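Local coordinates for protein Rab3 interacting molecule variant 2 (Drosophila melanogaster, PDB 4TS6) that forms the C2A domain of a Rab3-interacting synaptic protein and probably takes part in organising active zones and controlling transmitter release, at residues E9-L14 with C31-S36; K49-P54 with L93-L98; L14-D19 with H120-E125. All blocks are in the same frame, centred on the assembly; numbering follows the deposited sequence. Where two conformers were deposited one is given.

Interaction 1: residues E9-L14 with C31-S36; sequences EGRLQL and CATGLS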
loop_
_atom_site.group_PDB
_atom_site.type_symbol
_atom_site.label_atom_id
_atom_site.label_comp_id
_atom_site.label_asym_id
_atom_site.label_seq_id
_atom_site.Cartn_x
_atom_site.Cartn_y
_atom_site.Cartn_z
ATOM N N GLU A 9 -1.875 8.362 -12.355
ATOM C CA GLU A 9 -0.513 8.114 -12.830
ATOM C C GLU A 9 0.460 7.889 -11.670
ATOM O O GLU A 9 0.216 8.334 -10.543
ATOM C CB GLU A 9 -0.027 9.264 -13.709
ATOM C CG GLU A 9 -0.452 10.639 -13.233
ATOM C CD GLU A 9 0.158 11.751 -14.065
ATOM O OE1 GLU A 9 -0.604 12.517 -14.692
ATOM O OE2 GLU A 9 1.402 11.860 -14.084
ATOM N N GLY A 10 1.560 7.195 -11.947
ATOM C CA GLY A 10 2.508 6.849 -10.902
ATOM C C GLY A 10 2.489 5.370 -10.562
ATOM O O GLY A 10 1.592 4.628 -10.979
ATOM N N ARG A 11 3.473 4.933 -9.785
ATOM C CA ARG A 11 3.593 3.524 -9.442
ATOM C C ARG A 11 4.180 3.367 -8.048
ATOM O O ARG A 11 4.799 4.295 -7.507
ATOM C CB ARG A 11 4.451 2.794 -10.486
ATOM C CG ARG A 11 5.690 3.546 -10.841
ATOM C CD ARG A 11 6.490 2.868 -11.953
ATOM N NE ARG A 11 7.738 3.591 -12.200
ATOM C CZ ARG A 11 7.810 4.782 -12.791
ATOM N NH1 ARG A 11 6.703 5.394 -13.197
ATOM N NH2 ARG A 11 8.986 5.369 -12.966
ATOM N N LEU A 12 3.976 2.190 -7.470
ATOM C CA LEU A 12 4.298 1.938 -6.081
ATOM C C LEU A 12 5.255 0.756 -6.028
ATOM O O LEU A 12 5.115 -0.178 -6.815
ATOM C CB LEU A 12 3.013 1.584 -5.340
ATOM C CG LEU A 12 3.124 1.106 -3.900
ATOM C CD1 LEU A 12 3.494 2.269 -3.000
ATOM C CD2 LEU A 12 1.808 0.496 -3.461
ATOM N N GLN A 13 6.225 0.793 -5.117
ATOM C CA GLN A 13 7.173 -0.322 -4.970
ATOM C C GLN A 13 6.862 -1.051 -3.675
ATOM O O GLN A 13 6.907 -0.452 -2.602
ATOM C CB GLN A 13 8.615 0.187 -4.940
ATOM C CG GLN A 13 9.665 -0.932 -4.823
ATOM C CD GLN A 13 11.080 -0.407 -4.912
ATOM O OE1 GLN A 13 11.417 0.610 -4.311
ATOM N NE2 GLN A 13 11.911 -1.089 -5.677
ATOM N N LEU A 14 6.529 -2.334 -3.775
ATOM C CA LEU A 14 6.066 -3.120 -2.627
ATOM C C LEU A 14 6.888 -4.388 -2.518
ATOM O O LEU A 14 7.286 -4.933 -3.536
ATOM C CB LEU A 14 4.625 -3.585 -2.847
ATOM C CG LEU A 14 3.428 -2.656 -2.807
ATOM C CD1 LEU A 14 2.176 -3.430 -3.166
ATOM C CD2 LEU A 14 3.294 -2.068 -1.427
ATOM N N CYS A 31 8.379 2.774 -1.493
ATOM C CA CYS A 31 8.236 4.137 -1.988
ATOM C C CYS A 31 7.224 4.148 -3.110
ATOM O O CYS A 31 6.715 3.096 -3.509
ATOM C CB CYS A 31 9.575 4.644 -2.528
ATOM S SG CYS A 31 10.065 3.884 -4.096
ATOM N N ALA A 32 6.941 5.343 -3.616
ATOM C CA ALA A 32 6.118 5.512 -4.804
ATOM C C ALA A 32 6.824 6.542 -5.642
ATOM O O ALA A 32 7.587 7.339 -5.111
ATOM C CB ALA A 32 4.722 6.001 -4.431
ATOM N N THR A 33 6.574 6.537 -6.946
ATOM C CA THR A 33 7.265 7.452 -7.839
ATOM C C THR A 33 6.323 7.907 -8.949
ATOM O O THR A 33 5.364 7.206 -9.265
ATOM C CB THR A 33 8.527 6.774 -8.445
ATOM O OG1 THR A 33 9.380 7.763 -9.027
ATOM C CG2 THR A 33 8.151 5.771 -9.514
ATOM N N GLY A 34 6.584 9.073 -9.530
ATOM C CA GLY A 34 5.847 9.520 -10.701
ATOM C C GLY A 34 4.433 10.008 -10.431
ATOM O O GLY A 34 3.611 10.093 -11.345
ATOM N N LEU A 35 4.136 10.337 -9.180
ATOM C CA LEU A 35 2.817 10.872 -8.862
ATOM C C LEU A 35 2.621 12.230 -9.524
ATOM O O LEU A 35 3.577 12.971 -9.747
ATOM C CB LEU A 35 2.641 11.000 -7.353
ATOM C CG LEU A 35 2.973 9.744 -6.549
ATOM C CD1 LEU A 35 2.701 9.997 -5.090
ATOM C CD2 LEU A 35 2.200 8.528 -7.052
ATOM N N SER A 36 1.378 12.558 -9.842
ATOM C CA SER A 36 1.068 13.849 -10.430
ATOM C C SER A 36 1.168 14.938 -9.371
ATOM O O SER A 36 1.102 14.660 -8.166
ATOM C CB SER A 36 -0.362 13.831 -10.950
ATOM O OG SER A 36 -1.242 13.447 -9.904
HETATM O O HOH W 1 -0.524 10.507 -9.348
#
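Residues 11-14 and 31-33 run antiparallel at the end of a beta hairpin remote from its turn, and Arg11 and Thr33 form its most regular pair. Arg11 N donates to Thr33 O (3.0 Å), and Thr33 N returns a bond to Arg11 O; each donor lies nearly along its C=O axis. The Arg11 side chain leaves CB with CG wedged between the backbone N and the carbonyl carbon (chi1 45°), a crowded position that brings it alongside Thr33. CG meets Thr33 CG2 at 3.6 Å, CD passes a little farther from the same methyl, and NE closes in again. CZ then lies 3.4 Å from Thr33 CG2, so the methyl sits over the centre of one guanidinium face, while NH1 and NH2 spread to either side of it. The threonine suits this place because its branched, strand-compatible CB offers a methyl to the flat cation. Leu12 and Ala32 point to the opposite face, where Val96 and Leu98 of the other sheet cover them.

Beyond the paired strands, Gly10 is dictated by space: a CB there would collide with Leu35 CD2 and press on the carbonyl oxygen of Glu9. Where the chains diverge, a water bridges them, donating to Glu9 O (2.6 Å) and accepting from Ser36 N (2.8 Å). The chemistry is thus divided by face: aliphatic Leu12 and Ala32 turn inward, while on the other face, which also holds Gln13 and Cys31, Arg11 offers the flat, poorly hydrated face of its guanidinium to the Thr33 methyl.

Interaction 2: residues K49-P54 with L93-L98; sequences KVFLLP and LLEVTL
Strands 49-53 and 93-98 run antiparallel, 165° between their directions, in an unbroken register from Lys49 opposite Thr97 to Leu53 opposite Leu93, joined by six backbone hydrogen bonds. The Phe51-Glu95 pair is exemplary: Glu95 N reaches Phe51 O at 3.0 Å in an almost straight bond (178° at the hydrogen). At the far end the ladder loosens, for Leu93 N lies 3.2 Å from Leu53 O and well above the carbonyl plane, just where a cis peptide turns the chain into Pro54.

Val50, Leu52, Leu94 and Val96 share one face. Val50 CG1, anti to its backbone N, meets Leu94 CD1 at 3.6 Å as the two side chains cross obliquely, and the same methyl rests more loosely on Val96 CG2. Leu52 CD1 approaches Leu94 CD1 from the other flank. These are the inward residues of a C2 beta-sandwich: Val27 and Leu29 of strand 24-33 and Tyr81 of strand 74-81 close over them from the facing sheet. Branched aliphatic side chains suit this layer because they fill it without bringing in polar atoms.

On the outer face Glu95 stretches out, CG anti to the backbone N and the chain extended beyond it, alongside Phe51 and pointing the same way, and obliquely across Leu53. Its carboxylate plane stands at 83° to the phenylalanine ring, with Glu95 OE2 4.1 Å from Phe51 CD1. Leu53 CD1 touches both the aliphatic start of the glutamate, at Glu95 CB (3.9 Å), and its OE1. Arg56 then serves both neighbours, making a salt bridge to Glu95 OE1 and a cation-pi contact with Phe51. Lys49 bends away from Thr97, its charge engaged in a cation-pi contact with Trp99.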
loop_
_atom_site.group_PDB
_atom_site.type_symbol
_atom_site.label_atom_id
_atom_site.label_comp_id
_atom_site.label_asym_id
_atom_site.label_seq_id
_atom_site.Cartn_x
_atom_site.Cartn_y
_atom_site.Cartn_z
ATOM N N LYS A 49 -2.754 3.594 2.771
ATOM C CA LYS A 49 -3.527 2.782 3.678
ATOM C C LYS A 49 -3.515 1.374 3.114
ATOM O O LYS A 49 -3.555 1.189 1.900
ATOM C CB LYS A 49 -4.965 3.311 3.764
ATOM C CG LYS A 49 -5.368 3.762 5.152
ATOM C CD LYS A 49 -6.170 5.058 5.152
ATOM C CE LYS A 49 -7.597 4.882 4.661
ATOM N NZ LYS A 49 -8.439 6.088 4.984
ATOM N N VAL A 50 -3.457 0.373 3.986
ATOM C CA VAL A 50 -3.440 -1.013 3.513
ATOM C C VAL A 50 -4.512 -1.775 4.266
ATOM O O VAL A 50 -4.647 -1.613 5.483
ATOM C CB VAL A 50 -2.097 -1.685 3.812
ATOM C CG1 VAL A 50 -2.043 -3.098 3.219
ATOM C CG2 VAL A 50 -0.955 -0.837 3.275
ATOM N N PHE A 51 -5.280 -2.596 3.545
ATOM C CA PHE A 51 -6.262 -3.474 4.181
ATOM C C PHE A 51 -6.046 -4.872 3.678
ATOM O O PHE A 51 -5.692 -5.051 2.509
ATOM C CB PHE A 51 -7.680 -3.061 3.790
ATOM C CG PHE A 51 -8.204 -1.902 4.568
ATOM C CD1 PHE A 51 -7.963 -0.607 4.151
ATOM C CD2 PHE A 51 -8.942 -2.112 5.720
ATOM C CE1 PHE A 51 -8.456 0.477 4.881
ATOM C CE2 PHE A 51 -9.440 -1.045 6.451
ATOM C CZ PHE A 51 -9.192 0.249 6.026
ATOM N N LEU A 52 -6.267 -5.869 4.531
ATOM C CA LEU A 52 -6.285 -7.251 4.034
ATOM C C LEU A 52 -7.735 -7.668 3.928
ATOM O O LEU A 52 -8.339 -8.082 4.923
ATOM C CB LEU A 52 -5.528 -8.186 4.980
ATOM C CG LEU A 52 -5.459 -9.655 4.564
ATOM C CD1 LEU A 52 -4.700 -9.779 3.239
ATOM C CD2 LEU A 52 -4.786 -10.471 5.642
ATOM N N LEU A 53 -8.300 -7.545 2.727
ATOM C CA LEU A 53 -9.736 -7.749 2.519
ATOM C C LEU A 53 -10.063 -9.242 2.522
ATOM O O LEU A 53 -9.198 -10.053 2.181
ATOM C CB LEU A 53 -10.183 -7.104 1.202
ATOM C CG LEU A 53 -9.954 -5.603 1.063
ATOM C CD1 LEU A 53 -10.493 -5.147 -0.280
ATOM C CD2 LEU A 53 -10.662 -4.888 2.178
ATOM N N PRO A 54 -11.321 -9.623 2.861
ATOM C CA PRO A 54 -12.544 -8.833 3.077
ATOM C C PRO A 54 -12.630 -7.988 4.360
ATOM O O PRO A 54 -13.479 -7.091 4.411
ATOM C CB PRO A 54 -13.655 -9.896 3.066
ATOM C CG PRO A 54 -12.964 -11.163 3.491
ATOM C CD PRO A 54 -11.606 -11.073 2.847
ATOM N N LEU A 93 -7.566 -10.261 -0.607
ATOM C CA LEU A 93 -6.938 -9.249 -1.454
ATOM C C LEU A 93 -6.157 -8.299 -0.571
ATOM O O LEU A 93 -6.644 -7.896 0.476
ATOM C CB LEU A 93 -7.992 -8.446 -2.214
ATOM C CG LEU A 93 -8.881 -9.198 -3.197
ATOM C CD1 LEU A 93 -9.865 -8.239 -3.845
ATOM C CD2 LEU A 93 -8.043 -9.869 -4.248
ATOM N N LEU A 94 -4.944 -7.944 -0.979
ATOM C CA LEU A 94 -4.243 -6.857 -0.295
ATOM C C LEU A 94 -4.559 -5.576 -1.061
ATOM O O LEU A 94 -4.248 -5.465 -2.244
ATOM C CB LEU A 94 -2.733 -7.092 -0.278
ATOM C CG LEU A 94 -1.944 -6.151 0.639
ATOM C CD1 LEU A 94 -2.200 -6.534 2.075
ATOM C CD2 LEU A 94 -0.454 -6.200 0.324
ATOM N N GLU A 95 -5.195 -4.618 -0.396
ATOM C CA GLU A 95 -5.641 -3.391 -1.056
ATOM C C GLU A 95 -4.803 -2.260 -0.493
ATOM O O GLU A 95 -4.910 -1.934 0.693
ATOM C CB GLU A 95 -7.131 -3.139 -0.763
ATOM C CG GLU A 95 -7.748 -1.948 -1.529
ATOM C CD GLU A 95 -9.064 -1.475 -0.920
ATOM O OE1 GLU A 95 -10.139 -1.637 -1.566
ATOM O OE2 GLU A 95 -9.018 -0.928 0.206
ATOM N N VAL A 96 -3.947 -1.685 -1.334
ATOM C CA VAL A 96 -3.083 -0.586 -0.922
ATOM C C VAL A 96 -3.570 0.656 -1.645
ATOM O O VAL A 96 -3.612 0.696 -2.880
ATOM C CB VAL A 96 -1.608 -0.835 -1.318
ATOM C CG1 VAL A 96 -0.731 0.335 -0.839
ATOM C CG2 VAL A 96 -1.098 -2.174 -0.751
ATOM N N THR A 97 -3.945 1.676 -0.886
ATOM C CA THR A 97 -4.476 2.883 -1.493
ATOM C C THR A 97 -3.618 4.077 -1.113
ATOM O O THR A 97 -3.297 4.259 0.060
ATOM C CB THR A 97 -5.917 3.135 -1.041
ATOM O OG1 THR A 97 -6.711 1.963 -1.283
ATOM C CG2 THR A 97 -6.504 4.295 -1.791
ATOM N N LEU A 98 -3.241 4.883 -2.106
ATOM C CA LEU A 98 -2.499 6.119 -1.855
ATOM C C LEU A 98 -3.452 7.299 -1.761
ATOM O O LEU A 98 -4.364 7.436 -2.580
ATOM C CB LEU A 98 -1.481 6.399 -2.968
ATOM C CG LEU A 98 -0.039 5.981 -2.691
ATOM C CD1 LEU A 98 -0.009 4.540 -2.293
ATOM C CD2 LEU A 98 0.849 6.198 -3.905
#

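Interaction 3: residues L14-D19 with H120-E125; sequences LKLGYD and HILDDE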
loop_
_atom_site.group_PDB
_atom_site.type_symbol
_atom_site.label_atom_id
_atom_site.label_comp_id
_atom_site.label_asym_id
_atom_site.label_seq_id
_atom_site.Cartn_x
_atom_site.Cartn_y
_atom_site.Cartn_z
ATOM N N LEU A 14 6.529 -2.334 -3.775
ATOM C CA LEU A 14 6.066 -3.120 -2.627
ATOM C C LEU A 14 6.888 -4.388 -2.518
ATOM O O LEU A 14 7.286 -4.933 -3.536
ATOM C CB LEU A 14 4.625 -3.585 -2.847
ATOM C CG LEU A 14 3.428 -2.656 -2.807
ATOM C CD1 LEU A 14 2.176 -3.430 -3.166
ATOM C CD2 LEU A 14 3.294 -2.068 -1.427
ATOM N N LYS A 15 7.113 -4.869 -1.292
ATOM C CA LYS A 15 7.666 -6.209 -1.071
ATOM C C LYS A 15 6.637 -7.000 -0.283
ATOM O O LYS A 15 6.105 -6.510 0.708
ATOM C CB LYS A 15 8.974 -6.157 -0.278
ATOM C CG LYS A 15 10.071 -5.352 -0.939
ATOM C CD LYS A 15 11.210 -5.053 0.028
ATOM C CE LYS A 15 11.974 -6.305 0.415
ATOM N NZ LYS A 15 12.956 -6.065 1.516
ATOM N N LEU A 16 6.340 -8.213 -0.733
ATOM C CA LEU A 16 5.402 -9.074 -0.022
ATOM C C LEU A 16 6.091 -10.379 0.315
ATOM O O LEU A 16 6.619 -11.040 -0.576
ATOM C CB LEU A 16 4.171 -9.369 -0.884
ATOM C CG LEU A 16 3.290 -8.192 -1.297
ATOM C CD1 LEU A 16 2.028 -8.720 -1.938
ATOM C CD2 LEU A 16 2.959 -7.321 -0.099
ATOM N N GLY A 17 6.108 -10.736 1.600
ATOM C CA GLY A 17 6.680 -12.002 2.034
ATOM C C GLY A 17 5.674 -12.770 2.863
ATOM O O GLY A 17 4.774 -12.179 3.463
ATOM N N TYR A 18 5.793 -14.090 2.886
ATOM C CA TYR A 18 4.996 -14.866 3.821
ATOM C C TYR A 18 5.901 -15.786 4.611
ATOM O O TYR A 18 6.659 -16.550 4.028
ATOM C CB TYR A 18 3.900 -15.688 3.119
ATOM C CG TYR A 18 3.204 -16.582 4.118
ATOM C CD1 TYR A 18 2.260 -16.067 4.998
ATOM C CD2 TYR A 18 3.523 -17.926 4.216
ATOM C CE1 TYR A 18 1.645 -16.874 5.938
ATOM C CE2 TYR A 18 2.917 -18.735 5.149
ATOM C CZ TYR A 18 1.982 -18.203 6.010
ATOM O OH TYR A 18 1.376 -19.015 6.947
ATOM N N ASP A 19 5.825 -15.718 5.936
ATOM C CA ASP A 19 6.653 -16.576 6.781
ATOM C C ASP A 19 5.829 -17.667 7.472
ATOM O O ASP A 19 5.077 -17.387 8.412
ATOM C CB ASP A 19 7.391 -15.721 7.817
ATOM C CG ASP A 19 8.277 -16.543 8.735
ATOM O OD1 ASP A 19 8.496 -17.746 8.465
ATOM O OD2 ASP A 19 8.764 -15.974 9.733
ATOM N N HIS A 120 0.040 -14.797 -5.960
ATOM C CA HIS A 120 1.350 -14.188 -5.699
ATOM C C HIS A 120 2.354 -15.167 -5.065
ATOM O O HIS A 120 1.969 -16.041 -4.293
ATOM C CB HIS A 120 1.201 -12.936 -4.828
ATOM C CG HIS A 120 2.301 -11.939 -5.020
ATOM N ND1 HIS A 120 3.573 -12.125 -4.525
ATOM C CD2 HIS A 120 2.317 -10.743 -5.663
ATOM C CE1 HIS A 120 4.327 -11.087 -4.846
ATOM N NE2 HIS A 120 3.588 -10.236 -5.537
ATOM N N ILE A 121 3.638 -15.003 -5.393
ATOM C CA ILE A 121 4.701 -15.900 -4.931
ATOM C C ILE A 121 5.118 -15.605 -3.489
ATOM O O ILE A 121 5.497 -16.513 -2.751
ATOM C CB ILE A 121 5.948 -15.840 -5.868
ATOM C CG1 ILE A 121 7.006 -16.870 -5.451
ATOM C CG2 ILE A 121 6.545 -14.443 -5.913
ATOM C CD1 ILE A 121 8.325 -16.763 -6.204
ATOM N N LEU A 122 5.059 -14.332 -3.108
ATOM C CA LEU A 122 5.342 -13.899 -1.735
ATOM C C LEU A 122 6.769 -14.203 -1.276
ATOM O O LEU A 122 6.974 -14.858 -0.252
ATOM C CB LEU A 122 4.314 -14.481 -0.756
ATOM C CG LEU A 122 2.865 -14.120 -1.089
ATOM C CD1 LEU A 122 1.915 -14.750 -0.102
ATOM C CD2 LEU A 122 2.658 -12.619 -1.126
ATOM N N ASP A 123 7.750 -13.702 -2.023
ATOM C CA ASP A 123 9.157 -13.997 -1.749
ATOM C C ASP A 123 9.949 -12.779 -1.271
ATOM O O ASP A 123 11.180 -12.794 -1.281
ATOM C CB ASP A 123 9.826 -14.580 -2.997
ATOM C CG ASP A 123 9.624 -13.714 -4.233
ATOM O OD1 ASP A 123 9.071 -12.595 -4.117
ATOM O OD2 ASP A 123 10.028 -14.158 -5.329
ATOM N N ASP A 124 9.240 -11.723 -0.884
ATOM C CA ASP A 124 9.874 -10.489 -0.412
ATOM C C ASP A 124 10.736 -9.787 -1.456
ATOM O O ASP A 124 11.600 -8.982 -1.117
ATOM C CB ASP A 124 10.653 -10.716 0.893
ATOM C CG ASP A 124 10.286 -9.700 1.970
ATOM O OD1 ASP A 124 9.108 -9.283 2.002
ATOM O OD2 ASP A 124 11.164 -9.311 2.774
ATOM N N GLU A 125 10.493 -10.093 -2.725
ATOM C CA GLU A 125 11.147 -9.393 -3.826
ATOM C C GLU A 125 10.452 -8.045 -3.937
ATOM O O GLU A 125 9.231 -7.987 -3.863
ATOM C CB GLU A 125 10.965 -10.193 -5.125
ATOM C CG GLU A 125 11.717 -9.677 -6.361
ATOM C CD GLU A 125 11.680 -10.659 -7.547
ATOM O OE1 GLU A 125 10.695 -11.420 -7.685
ATOM O OE2 GLU A 125 12.645 -10.669 -8.341
HETATM O O HOH W 2 8.032 -7.325 3.012
#
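One face of the His120 ring carries Leu16 CD1, 4.2 Å above the ring centre in a CH-pi contact, while at its edge ND1 accepts Leu122 N (3.0 Å) almost exactly in plane. As an acceptor ND1 is probably unprotonated, which in a neutral ring would put the proton on NE2, the atom bonded to the hydroxyl of Tyr129. The contact joins the first strand of the C2 beta-sandwich, 11-19, to the irregular start of the last, 123-130, at the border of one sheet.

Leu122 adopts a left-handed backbone (phi 62°, psi 57°) and lays its side chain across the first strand. Its CD2 packs on Leu16 CB at 3.6 Å and its CD1 on Tyr18 CB, so a leucine with two branches serves two neighbours at once. Leu122 O itself accepts only a weak bond from Tyr18 N. Gly17 has no CB for good reason, since one would come within 2.9 Å of Asp124 OD1.

Outside, Lys15 bends at chi3 so that CE lies against Asp124 O (3.1 Å), and NZ makes a long salt bridge of 3.9 Å to Asp124 OD2. An alanine here would lack the arm beyond CB, and so would probably lose the packing of CE on Asp124 O and the long-range charge pairing with its carboxylate. A water lies 2.5 Å from Asp124 OD1 and, more weakly, reaches Lys15 O. Asp123 forms an Asx turn, its OD1 met by Glu125 N from above the carboxylate plane. The shorter of the two hydrogen bonds across the contact is Asp124 N to Leu16 O, 2.7 Å, with the donor lifted 43° out of the carbonyl plane.

How the interactions relate
Interactions 1 and 3 belong to the same sheet and flank strand 11-19: one pairs its beginning with strand 24-33, the other its later half with strand 123-130, and Leu14 is common to both. Interaction 2 builds the facing sheet. Each is partly buried, one side in the sandwich interior and the other at the surface, interaction 2 being most central and interaction 3 most peripheral. The sheets meet through Leu35 on Leu98 and Leu16 on Leu94, so apolar residues of all three share one interior. Backbone regularity differs: interaction 2 has a complete ladder, interaction 1 frays into a water bridge, and interaction 3 has two backbone bonds, one weak, and leans on side-chain packing and a long salt bridge.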